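Local coordinates for mannosylglycerate hydrolase MGH1-like glycoside hydrolase domain-containing protein (PDB 4WVA) that hydrolyses mannosylglycerate, a solute that thermophiles make under osmotic stress, to mannose and glycerate, and probably cleaves glucosylglycerate as well, at residues D147-G152 with I224-P229; V154-P159 with V235-I240; R140-A145 with A239-A244; L174-V179 with D288-E293. One frame throughout, in Å; residues are numbered along the deposited sequence.

Overall arrangement
Following the chain from the N terminus, the first halves of contacts 3, 1, 2 and 4 come in that order, from the end of helix 121-146 through the loop behind it to helix 171-175. Contact 1 closes first, at residues 224-229, entirely within the longer loop that contact 3 spans. Contact 2 closes next, on the start of helix 235-254; it crosses contact 1 and ends on the same helix as contact 3, sharing Ala239 and Ile240 with it. Contact 4 closes last, at the turn after strand 283-288, and crosses the other three. Together they tie helices 121-146, 171-175, 221-227 and 235-254, the intervening loop and a small antiparallel sheet into one unit.

Contact 1: residues D147-G152 with I224-P229; sequences DPYRTG and IYRQSP
Pro148 and Tyr225 meet in a CH-pi contact. The CG of Pro148 stands over the middle of the Tyr225 ring, 3.6 Å from its centroid and only 10° off the ring normal, while the neighbouring CD of Pro148 lies 3.6 Å from CE2 of Tyr225. A compact ring with little freedom of its own suits this place. Tyr225 has its CG anti to the backbone N (chi1 -165°), which sends the phenol out from helix 221-227 so that one ring face meets the proline.

The aromatic contact is less direct. OH of Tyr225 reaches the edge of the Tyr149 ring, in its plane and 4.0 Å from CD2 of Tyr149, so the two tyrosines do not stack face to face. The hydroxyl's polar partner is OE1 of Gln256 of the second subunit. Arg226 adds a looser neighbour, with one face of its guanidinium turned toward the OH of Tyr149.

Pro148 and Tyr149 occupy the two middle positions of a type I beta turn, from Asp147 to Arg150, that follows helix 121-146; the proline's fixed phi fits the first of these.

Hydrogen bonds inside the loop begin with the turn's own, from N of Arg150 to O of Asp147 at 3.1 Å. The carboxylate holds the residues that follow. OD1 of Asp147 takes both N of Thr151, at 2.8 Å, and OG1 of Thr151, at 2.7 Å, the hydroxyl coming from above the carboxylate plane. OD2 of Asp147 receives N of Gly152 at 2.9 Å; glycine is at ease at this positive phi, where a CB would crowd the preceding carbonyl O. At the turn's last position, Arg150 forms a salt bridge with Asp258 of the second subunit.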
# COMPACT_ATOMS: atom_id res chain seq x y z
N ASP A 147 -16.51 16.38 -0.85
CA ASP A 147 -16.43 15.12 -0.11
C ASP A 147 -17.04 15.29 1.29
O ASP A 147 -16.35 15.08 2.30
CB ASP A 147 -14.99 14.64 -0.03
CG ASP A 147 -14.86 13.26 0.60
OD1 ASP A 147 -15.85 12.49 0.55
OD2 ASP A 147 -13.77 12.97 1.11
N PRO A 148 -18.33 15.65 1.35
CA PRO A 148 -19.01 15.90 2.63
C PRO A 148 -19.14 14.65 3.51
O PRO A 148 -19.27 14.79 4.74
CB PRO A 148 -20.39 16.41 2.19
CG PRO A 148 -20.60 15.90 0.82
CD PRO A 148 -19.22 15.93 0.21
N TYR A 149 -19.14 13.47 2.90
CA TYR A 149 -19.24 12.20 3.66
C TYR A 149 -17.87 11.63 4.04
O TYR A 149 -17.80 10.49 4.52
CB TYR A 149 -20.04 11.16 2.87
CG TYR A 149 -21.51 11.49 2.69
CD1 TYR A 149 -22.40 11.40 3.76
CD2 TYR A 149 -22.02 11.88 1.45
CE1 TYR A 149 -23.75 11.70 3.60
CE2 TYR A 149 -23.37 12.19 1.27
CZ TYR A 149 -24.23 12.09 2.36
OH TYR A 149 -25.56 12.39 2.21
N ARG A 150 -16.80 12.40 3.84
CA ARG A 150 -15.45 12.05 4.31
C ARG A 150 -14.97 10.72 3.74
O ARG A 150 -14.31 9.90 4.42
CB ARG A 150 -15.44 12.00 5.84
CG ARG A 150 -15.93 13.28 6.49
CD ARG A 150 -15.68 13.23 7.98
NE ARG A 150 -16.50 12.21 8.62
CZ ARG A 150 -16.35 11.80 9.87
NH1 ARG A 150 -15.39 12.31 10.64
NH2 ARG A 150 -17.14 10.84 10.35
N THR A 151 -15.28 10.50 2.47
CA THR A 151 -14.98 9.25 1.79
C THR A 151 -13.55 9.12 1.32
O THR A 151 -13.08 8.00 1.09
CB THR A 151 -15.89 9.03 0.55
OG1 THR A 151 -15.56 9.97 -0.49
CG2 THR A 151 -17.36 9.14 0.91
N GLY A 152 -12.86 10.25 1.11
CA GLY A 152 -11.56 10.24 0.44
C GLY A 152 -11.64 10.39 -1.07
O GLY A 152 -10.60 10.58 -1.74
N ILE A 224 -25.51 22.90 -4.09
CA ILE A 224 -25.05 22.22 -5.30
C ILE A 224 -24.93 20.70 -5.05
O ILE A 224 -25.42 19.91 -5.86
CB ILE A 224 -23.75 22.86 -5.85
CG1 ILE A 224 -24.12 24.16 -6.59
CG2 ILE A 224 -23.01 21.91 -6.80
CD1 ILE A 224 -22.94 25.06 -6.91
N TYR A 225 -24.32 20.30 -3.93
CA TYR A 225 -24.16 18.86 -3.64
C TYR A 225 -25.51 18.18 -3.46
O TYR A 225 -25.76 17.07 -3.98
CB TYR A 225 -23.25 18.61 -2.41
CG TYR A 225 -22.81 17.16 -2.34
CD1 TYR A 225 -23.67 16.17 -1.87
CD2 TYR A 225 -21.56 16.78 -2.80
CE1 TYR A 225 -23.29 14.84 -1.84
CE2 TYR A 225 -21.16 15.44 -2.77
CZ TYR A 225 -22.03 14.48 -2.30
OH TYR A 225 -21.64 13.15 -2.29
N ARG A 226 -26.41 18.83 -2.74
CA ARG A 226 -27.70 18.23 -2.48
C ARG A 226 -28.59 18.20 -3.71
O ARG A 226 -29.30 17.23 -3.93
CB ARG A 226 -28.40 18.92 -1.30
CG ARG A 226 -27.69 18.72 0.04
CD ARG A 226 -27.10 17.31 0.22
NE ARG A 226 -26.49 17.10 1.54
CZ ARG A 226 -27.09 16.55 2.59
NH1 ARG A 226 -28.35 16.13 2.52
NH2 ARG A 226 -26.42 16.41 3.73
N GLN A 227 -28.52 19.24 -4.53
CA GLN A 227 -29.48 19.39 -5.62
C GLN A 227 -28.97 18.97 -6.99
O GLN A 227 -29.76 18.75 -7.90
CB GLN A 227 -30.00 20.83 -5.68
CG GLN A 227 -30.71 21.27 -4.41
CD GLN A 227 -31.43 22.59 -4.61
OE1 GLN A 227 -32.14 22.77 -5.60
NE2 GLN A 227 -31.23 23.53 -3.69
N SER A 228 -27.66 18.83 -7.18
CA SER A 228 -27.22 18.50 -8.54
C SER A 228 -27.78 17.14 -8.95
O SER A 228 -27.60 16.15 -8.24
CB SER A 228 -25.70 18.50 -8.69
OG SER A 228 -25.39 18.17 -10.03
N PRO A 229 -28.46 17.06 -10.11
CA PRO A 229 -28.87 15.78 -10.65
C PRO A 229 -27.72 14.98 -11.27
O PRO A 229 -27.95 13.87 -11.74
CB PRO A 229 -29.90 16.17 -11.71
CG PRO A 229 -29.43 17.50 -12.18
CD PRO A 229 -28.85 18.18 -11.00

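Contact 2: residues V154-P159 with V235-I240; sequences VVIVHP and VGFNAI
Asn238 grips Val154 with both ends of its amide. From CB, the first torsion (chi1 -80°) swings the group off the helix toward the loop, bringing CG to 3.7 Å from N of Val154. On one branch, OD1 of Asn238 accepts from that N at 2.9 Å, in the carbonyl plane and on a lone pair, and it also lies against CG2 of Val154. On the other, ND2 of Asn238 donates to O of Val154 at 3.0 Å, at a nearly straight 177°. Asparagine suits the place: its amide sets a donor beside an acceptor, matching the N-H and C=O of one extended residue; ND2 also has the backbone O of Asp234.

Phe237 supplies the apolar half. Its CD1 meets CG2 of Val154 at 3.5 Å and its CD2 meets CG2 of Ile156 at 3.6 Å, both methyls coming obliquely from one side of the ring, that of Ile156 in an off-centre CH-pi contact, 4.1 Å from the centroid. Gln103, a probable substrate-binding residue, lies about 5 Å away, side chain to side chain.

The buried contact joins the start of helix 235-254 to the loop, with Leu142 of helix 121-146 touching Phe237 and strand 232-233 bordering Ile156 and Asn238.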
# COMPACT_ATOMS: atom_id res chain seq x y z
N VAL A 154 -13.51 12.62 -4.23
CA VAL A 154 -14.23 13.86 -4.54
C VAL A 154 -15.23 13.63 -5.66
O VAL A 154 -14.98 12.87 -6.60
CB VAL A 154 -13.28 15.03 -4.87
CG1 VAL A 154 -12.48 15.43 -3.64
CG2 VAL A 154 -12.40 14.70 -6.04
N VAL A 155 -16.36 14.31 -5.56
CA VAL A 155 -17.44 14.26 -6.52
C VAL A 155 -17.33 15.42 -7.53
O VAL A 155 -17.05 16.56 -7.12
CB VAL A 155 -18.77 14.43 -5.75
CG1 VAL A 155 -19.97 14.44 -6.68
CG2 VAL A 155 -18.89 13.33 -4.71
N ILE A 156 -17.58 15.13 -8.80
CA ILE A 156 -17.82 16.18 -9.80
C ILE A 156 -19.33 16.31 -10.00
O ILE A 156 -20.07 15.32 -10.00
CB ILE A 156 -17.08 15.96 -11.13
CG1 ILE A 156 -17.43 14.62 -11.80
CG2 ILE A 156 -15.57 16.11 -10.92
CD1 ILE A 156 -16.97 14.51 -13.24
N VAL A 157 -19.77 17.56 -10.17
CA VAL A 157 -21.18 17.87 -10.40
C VAL A 157 -21.46 18.29 -11.84
O VAL A 157 -22.62 18.53 -12.20
CB VAL A 157 -21.67 18.93 -9.39
CG1 VAL A 157 -21.55 18.37 -7.97
CG2 VAL A 157 -20.89 20.23 -9.53
N HIS A 158 -20.43 18.33 -12.68
CA HIS A 158 -20.60 18.67 -14.07
C HIS A 158 -19.60 17.86 -14.88
O HIS A 158 -18.44 17.81 -14.48
CB HIS A 158 -20.35 20.17 -14.27
CG HIS A 158 -20.93 20.71 -15.53
ND1 HIS A 158 -20.50 20.29 -16.77
CD2 HIS A 158 -21.94 21.58 -15.76
CE1 HIS A 158 -21.23 20.88 -17.71
NE2 HIS A 158 -22.10 21.68 -17.12
N PRO A 159 -20.02 17.27 -16.01
CA PRO A 159 -19.06 16.51 -16.84
C PRO A 159 -17.84 17.35 -17.28
O PRO A 159 -16.75 16.80 -17.48
CB PRO A 159 -19.91 16.07 -18.05
CG PRO A 159 -21.10 16.98 -18.03
CD PRO A 159 -21.37 17.24 -16.59
N VAL A 235 -13.06 8.58 -11.98
CA VAL A 235 -11.77 7.94 -11.76
C VAL A 235 -10.61 8.83 -12.21
O VAL A 235 -9.57 8.87 -11.55
CB VAL A 235 -11.69 6.53 -12.42
CG1 VAL A 235 -11.84 6.58 -13.93
CG2 VAL A 235 -10.39 5.86 -12.03
N GLY A 236 -10.79 9.56 -13.31
CA GLY A 236 -9.73 10.44 -13.79
C GLY A 236 -9.41 11.57 -12.82
O GLY A 236 -8.26 11.75 -12.43
N PHE A 237 -10.44 12.32 -12.43
CA PHE A 237 -10.31 13.44 -11.50
C PHE A 237 -9.63 12.95 -10.22
O PHE A 237 -8.70 13.54 -9.75
CB PHE A 237 -11.69 14.03 -11.18
CG PHE A 237 -11.65 15.38 -10.54
CD1 PHE A 237 -11.30 15.53 -9.22
CD2 PHE A 237 -12.00 16.52 -11.26
CE1 PHE A 237 -11.27 16.78 -8.63
CE2 PHE A 237 -11.98 17.77 -10.68
CZ PHE A 237 -11.61 17.90 -9.37
N ASN A 238 -10.10 11.83 -9.70
CA ASN A 238 -9.57 11.32 -8.45
C ASN A 238 -8.18 10.74 -8.51
O ASN A 238 -7.40 10.89 -7.56
CB ASN A 238 -10.57 10.34 -7.83
CG ASN A 238 -11.69 11.08 -7.11
OD1 ASN A 238 -11.51 11.54 -5.99
ND2 ASN A 238 -12.82 11.25 -7.80
N ALA A 239 -7.83 10.09 -9.61
CA ALA A 239 -6.47 9.60 -9.78
C ALA A 239 -5.52 10.77 -9.84
O ALA A 239 -4.44 10.75 -9.24
CB ALA A 239 -6.34 8.76 -11.02
N ILE A 240 -5.92 11.81 -10.58
CA ILE A 240 -5.09 13.02 -10.69
C ILE A 240 -4.95 13.73 -9.34
O ILE A 240 -3.84 14.20 -8.97
CB ILE A 240 -5.65 13.94 -11.82
CG1 ILE A 240 -5.29 13.32 -13.19
CG2 ILE A 240 -5.13 15.37 -11.72
CD1 ILE A 240 -6.03 13.93 -14.33

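Contact 3: residues R140-A145 with A239-A244; sequences RWLYHA and AILQRA
Where helices 121-146 and 235-254 face each other here, the closest pair of CA atoms, those of Leu142 and Leu241, is 9.5 Å apart, a separation bridged by side chains alone. Leu241 does most of the work. Its CG is anti to the backbone N (chi1 175°), and the chain forks beyond it. CD1 of Leu241 reaches toward CD1 of Leu142, tip to tip, and lies between that methyl and OH of Tyr143, 4.0 Å from each. CD2 of Leu241 turns to the phenol end of Tyr143, lying 3.4 Å from its OH and 3.9 Å from its CZ. CG of Leu241 is also near, 3.6 Å from OH of Tyr143.

Leucine suits the middle of such an interface: it is apolar, and its forked end can serve two partners one residue apart on the facing helix. Tyrosine suits its edge, since the long, stiff ring spans the gap while the hydroxyl can still find a polar partner. That partner is ND2 of Asn245, four residues beyond Leu241 on the same helix, so Tyr143 pairs apolar contact with a hydrogen bond.

This is helix-on-helix packing within the (alpha/alpha)6-barrel fold of this GH63 enzyme. Helix 260-275 borders it, its Trp265 stacking with the ring of Tyr143, and helix 107-117 packs against helix 235-254 at Ala244. Val154, in the loop that follows helix 121-146, packs on Leu241.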
# COMPACT_ATOMS: atom_id res chain seq x y z
N ARG A 140 -8.05 21.79 -0.11
CA ARG A 140 -8.97 21.86 1.01
C ARG A 140 -10.41 22.12 0.57
O ARG A 140 -11.34 21.50 1.08
CB ARG A 140 -8.51 22.93 1.99
CG ARG A 140 -9.36 22.98 3.24
CD ARG A 140 -8.85 24.07 4.14
NE ARG A 140 -7.48 23.81 4.59
CZ ARG A 140 -6.43 24.58 4.39
NH1 ARG A 140 -6.53 25.73 3.72
NH2 ARG A 140 -5.26 24.22 4.91
N TRP A 141 -10.60 23.05 -0.38
CA TRP A 141 -11.90 23.32 -0.96
C TRP A 141 -12.50 22.06 -1.58
O TRP A 141 -13.69 21.79 -1.42
CB TRP A 141 -11.81 24.47 -1.99
CG TRP A 141 -13.13 24.73 -2.60
CD1 TRP A 141 -14.10 25.55 -2.10
CD2 TRP A 141 -13.67 24.13 -3.77
NE1 TRP A 141 -15.21 25.49 -2.89
CE2 TRP A 141 -14.98 24.63 -3.93
CE3 TRP A 141 -13.18 23.22 -4.72
CZ2 TRP A 141 -15.80 24.26 -4.98
CZ3 TRP A 141 -14.00 22.85 -5.76
CH2 TRP A 141 -15.29 23.37 -5.88
N LEU A 142 -11.70 21.31 -2.34
CA LEU A 142 -12.20 20.12 -2.96
C LEU A 142 -12.85 19.17 -1.94
O LEU A 142 -13.96 18.73 -2.15
CB LEU A 142 -11.09 19.40 -3.76
CG LEU A 142 -10.63 20.05 -5.05
CD1 LEU A 142 -9.36 19.38 -5.55
CD2 LEU A 142 -11.70 19.99 -6.13
N TYR A 143 -12.16 18.87 -0.85
CA TYR A 143 -12.73 17.97 0.17
C TYR A 143 -13.91 18.59 0.91
O TYR A 143 -14.91 17.93 1.14
CB TYR A 143 -11.66 17.48 1.14
CG TYR A 143 -10.67 16.62 0.41
CD1 TYR A 143 -11.02 15.36 -0.02
CD2 TYR A 143 -9.41 17.10 0.09
CE1 TYR A 143 -10.12 14.57 -0.71
CE2 TYR A 143 -8.51 16.33 -0.61
CZ TYR A 143 -8.86 15.07 -1.00
OH TYR A 143 -8.01 14.27 -1.72
N HIS A 144 -13.80 19.87 1.24
CA HIS A 144 -14.89 20.53 1.98
C HIS A 144 -16.17 20.60 1.15
O HIS A 144 -17.27 20.34 1.65
CB HIS A 144 -14.48 21.94 2.41
CG HIS A 144 -15.53 22.67 3.22
ND1 HIS A 144 -16.26 23.72 2.71
CD2 HIS A 144 -15.95 22.50 4.49
CE1 HIS A 144 -17.10 24.17 3.63
NE2 HIS A 144 -16.93 23.44 4.72
N ALA A 145 -16.05 20.97 -0.13
CA ALA A 145 -17.21 21.14 -0.98
C ALA A 145 -17.69 19.83 -1.61
O ALA A 145 -18.89 19.64 -1.85
CB ALA A 145 -16.91 22.17 -2.05
N ALA A 239 -7.83 10.09 -9.61
CA ALA A 239 -6.47 9.60 -9.78
C ALA A 239 -5.52 10.77 -9.84
O ALA A 239 -4.44 10.75 -9.24
CB ALA A 239 -6.34 8.76 -11.02
N ILE A 240 -5.92 11.81 -10.58
CA ILE A 240 -5.09 13.02 -10.69
C ILE A 240 -4.95 13.73 -9.34
O ILE A 240 -3.84 14.20 -8.97
CB ILE A 240 -5.65 13.94 -11.82
CG1 ILE A 240 -5.29 13.32 -13.19
CG2 ILE A 240 -5.13 15.37 -11.72
CD1 ILE A 240 -6.03 13.93 -14.33
N LEU A 241 -6.04 13.80 -8.58
CA LEU A 241 -6.00 14.37 -7.23
C LEU A 241 -5.10 13.58 -6.28
O LEU A 241 -4.34 14.16 -5.51
CB LEU A 241 -7.41 14.51 -6.67
CG LEU A 241 -7.57 14.97 -5.21
CD1 LEU A 241 -6.85 16.29 -4.94
CD2 LEU A 241 -9.04 15.10 -4.86
N GLN A 242 -5.18 12.25 -6.33
CA GLN A 242 -4.31 11.43 -5.48
C GLN A 242 -2.84 11.71 -5.82
O GLN A 242 -2.02 11.88 -4.93
CB GLN A 242 -4.63 9.95 -5.64
CG GLN A 242 -3.67 8.99 -4.92
CD GLN A 242 -3.80 8.97 -3.40
OE1 GLN A 242 -4.71 9.56 -2.81
NE2 GLN A 242 -2.87 8.28 -2.75
N ARG A 243 -2.51 11.72 -7.11
CA ARG A 243 -1.14 12.04 -7.51
C ARG A 243 -0.74 13.43 -7.02
O ARG A 243 0.36 13.61 -6.48
CB ARG A 243 -0.96 11.93 -9.02
CG ARG A 243 0.41 12.34 -9.53
CD ARG A 243 1.58 11.60 -8.91
NE ARG A 243 2.84 12.07 -9.47
CZ ARG A 243 3.42 11.59 -10.59
NH1 ARG A 243 2.88 10.59 -11.26
NH2 ARG A 243 4.55 12.11 -11.02
N ALA A 244 -1.64 14.40 -7.19
CA ALA A 244 -1.35 15.76 -6.80
C ALA A 244 -1.16 15.88 -5.29
O ALA A 244 -0.29 16.63 -4.85
CB ALA A 244 -2.44 16.68 -7.30

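Contact 4: residues L174-V179 with D288-E293; sequences LSRVPV and DLVAGE
Arg176 and Asp288 approach from opposite directions and join in a salt bridge with a single direct hydrogen bond. NH1 of Arg176 donates to OD2 of Asp288 at 2.7 Å with an N-H...O angle of 171°. The carboxylate oxygen uses its syn lone pair and sits at the edge of the guanidinium, in its plane. The planes of the two groups are 42° apart, and NH2 of Arg176 stays 3.6 Å from OD2 of Asp288, so the bridge is single rather than bidentate. The chain of Arg176 is extended from CG to NE, long enough to span from the end of helix 171-175 to the turn.

The same arginine brushes two small side chains. CD of Arg176 passes CG1 of Val290 at 3.9 Å, the two side chains running in opposite senses, and NH2 of Arg176 meets CB of Ala291 at 3.5 Å.

OD1, the other oxygen of Asp288, is turned inward: it accepts N of Ala291 at 3.1 Å, from well above the carboxylate plane, and more weakly N of Val290. The aspartate thus fixes its own turn while binding the arginine, a double task that its short acidic side chain suits. Nearby, Arg121 of the second subunit forms a salt bridge with Glu293.

The arrangement is an Asx motif combined with a G1 beta bulge, in which Gly292, at positive phi, and Glu293 both face Asp288 where strands 283-288 and 293-294 form a hairpin.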
# COMPACT_ATOMS: atom_id res chain seq x y z
N LEU A 174 -25.98 11.84 -17.22
CA LEU A 174 -26.49 13.05 -17.86
C LEU A 174 -27.94 12.92 -18.29
O LEU A 174 -28.63 13.93 -18.40
CB LEU A 174 -25.66 13.42 -19.08
CG LEU A 174 -24.44 14.23 -18.73
CD1 LEU A 174 -23.53 14.23 -19.95
CD2 LEU A 174 -24.78 15.65 -18.28
N SER A 175 -28.40 11.70 -18.52
CA SER A 175 -29.79 11.45 -18.92
C SER A 175 -30.80 11.91 -17.86
O SER A 175 -31.99 12.10 -18.17
CB SER A 175 -30.01 9.98 -19.26
OG SER A 175 -30.01 9.19 -18.08
N ARG A 176 -30.36 12.10 -16.61
CA ARG A 176 -31.23 12.57 -15.54
C ARG A 176 -31.31 14.09 -15.41
O ARG A 176 -32.09 14.59 -14.59
CB ARG A 176 -30.80 11.97 -14.20
CG ARG A 176 -30.72 10.47 -14.29
CD ARG A 176 -30.69 9.76 -12.96
NE ARG A 176 -30.37 8.38 -13.23
CZ ARG A 176 -29.14 7.86 -13.22
NH1 ARG A 176 -28.08 8.60 -12.87
NH2 ARG A 176 -28.98 6.58 -13.54
N VAL A 177 -30.54 14.83 -16.20
CA VAL A 177 -30.51 16.27 -16.09
C VAL A 177 -31.70 16.81 -16.89
O VAL A 177 -31.82 16.50 -18.07
CB VAL A 177 -29.20 16.84 -16.65
CG1 VAL A 177 -29.23 18.36 -16.69
CG2 VAL A 177 -28.04 16.32 -15.81
N PRO A 178 -32.58 17.60 -16.24
CA PRO A 178 -33.77 18.08 -16.98
C PRO A 178 -33.39 19.09 -18.06
O PRO A 178 -32.46 19.87 -17.86
CB PRO A 178 -34.62 18.75 -15.89
CG PRO A 178 -33.72 18.99 -14.73
CD PRO A 178 -32.60 17.99 -14.82
N VAL A 179 -34.11 19.07 -19.18
CA VAL A 179 -33.92 20.06 -20.24
C VAL A 179 -35.20 20.83 -20.60
O VAL A 179 -35.16 21.72 -21.44
CB VAL A 179 -33.31 19.43 -21.51
CG1 VAL A 179 -31.91 18.87 -21.21
CG2 VAL A 179 -34.21 18.34 -22.09
N ASP A 288 -21.53 6.47 -10.36
CA ASP A 288 -22.67 7.36 -10.42
C ASP A 288 -23.36 7.35 -9.07
O ASP A 288 -23.95 6.33 -8.69
CB ASP A 288 -23.62 6.87 -11.51
CG ASP A 288 -24.90 7.67 -11.61
OD1 ASP A 288 -25.19 8.49 -10.72
OD2 ASP A 288 -25.63 7.41 -12.60
N LEU A 289 -23.26 8.45 -8.35
CA LEU A 289 -23.77 8.49 -6.97
C LEU A 289 -25.26 8.80 -6.90
O LEU A 289 -25.87 8.62 -5.84
CB LEU A 289 -23.00 9.47 -6.11
CG LEU A 289 -21.50 9.19 -5.89
CD1 LEU A 289 -20.93 10.22 -4.93
CD2 LEU A 289 -21.23 7.80 -5.39
N VAL A 290 -25.84 9.26 -8.00
CA VAL A 290 -27.30 9.44 -8.03
C VAL A 290 -27.97 8.06 -8.13
O VAL A 290 -28.86 7.75 -7.33
CB VAL A 290 -27.72 10.37 -9.19
CG1 VAL A 290 -29.23 10.37 -9.38
CG2 VAL A 290 -27.19 11.77 -8.93
N ALA A 291 -27.51 7.23 -9.07
CA ALA A 291 -27.98 5.85 -9.21
C ALA A 291 -27.39 4.96 -8.11
O ALA A 291 -27.97 3.93 -7.76
CB ALA A 291 -27.60 5.30 -10.57
N GLY A 292 -26.26 5.37 -7.55
CA GLY A 292 -25.52 4.53 -6.58
C GLY A 292 -24.89 3.29 -7.20
O GLY A 292 -24.90 2.20 -6.58
N GLU A 293 -24.32 3.45 -8.40
CA GLU A 293 -23.80 2.33 -9.19
C GLU A 293 -22.49 2.66 -9.86
O GLU A 293 -22.32 3.78 -10.36
CB GLU A 293 -24.75 2.03 -10.35
CG GLU A 293 -26.12 1.62 -9.93
CD GLU A 293 -27.05 1.44 -11.11
OE1 GLU A 293 -26.65 1.64 -12.28
OE2 GLU A 293 -28.21 1.11 -10.84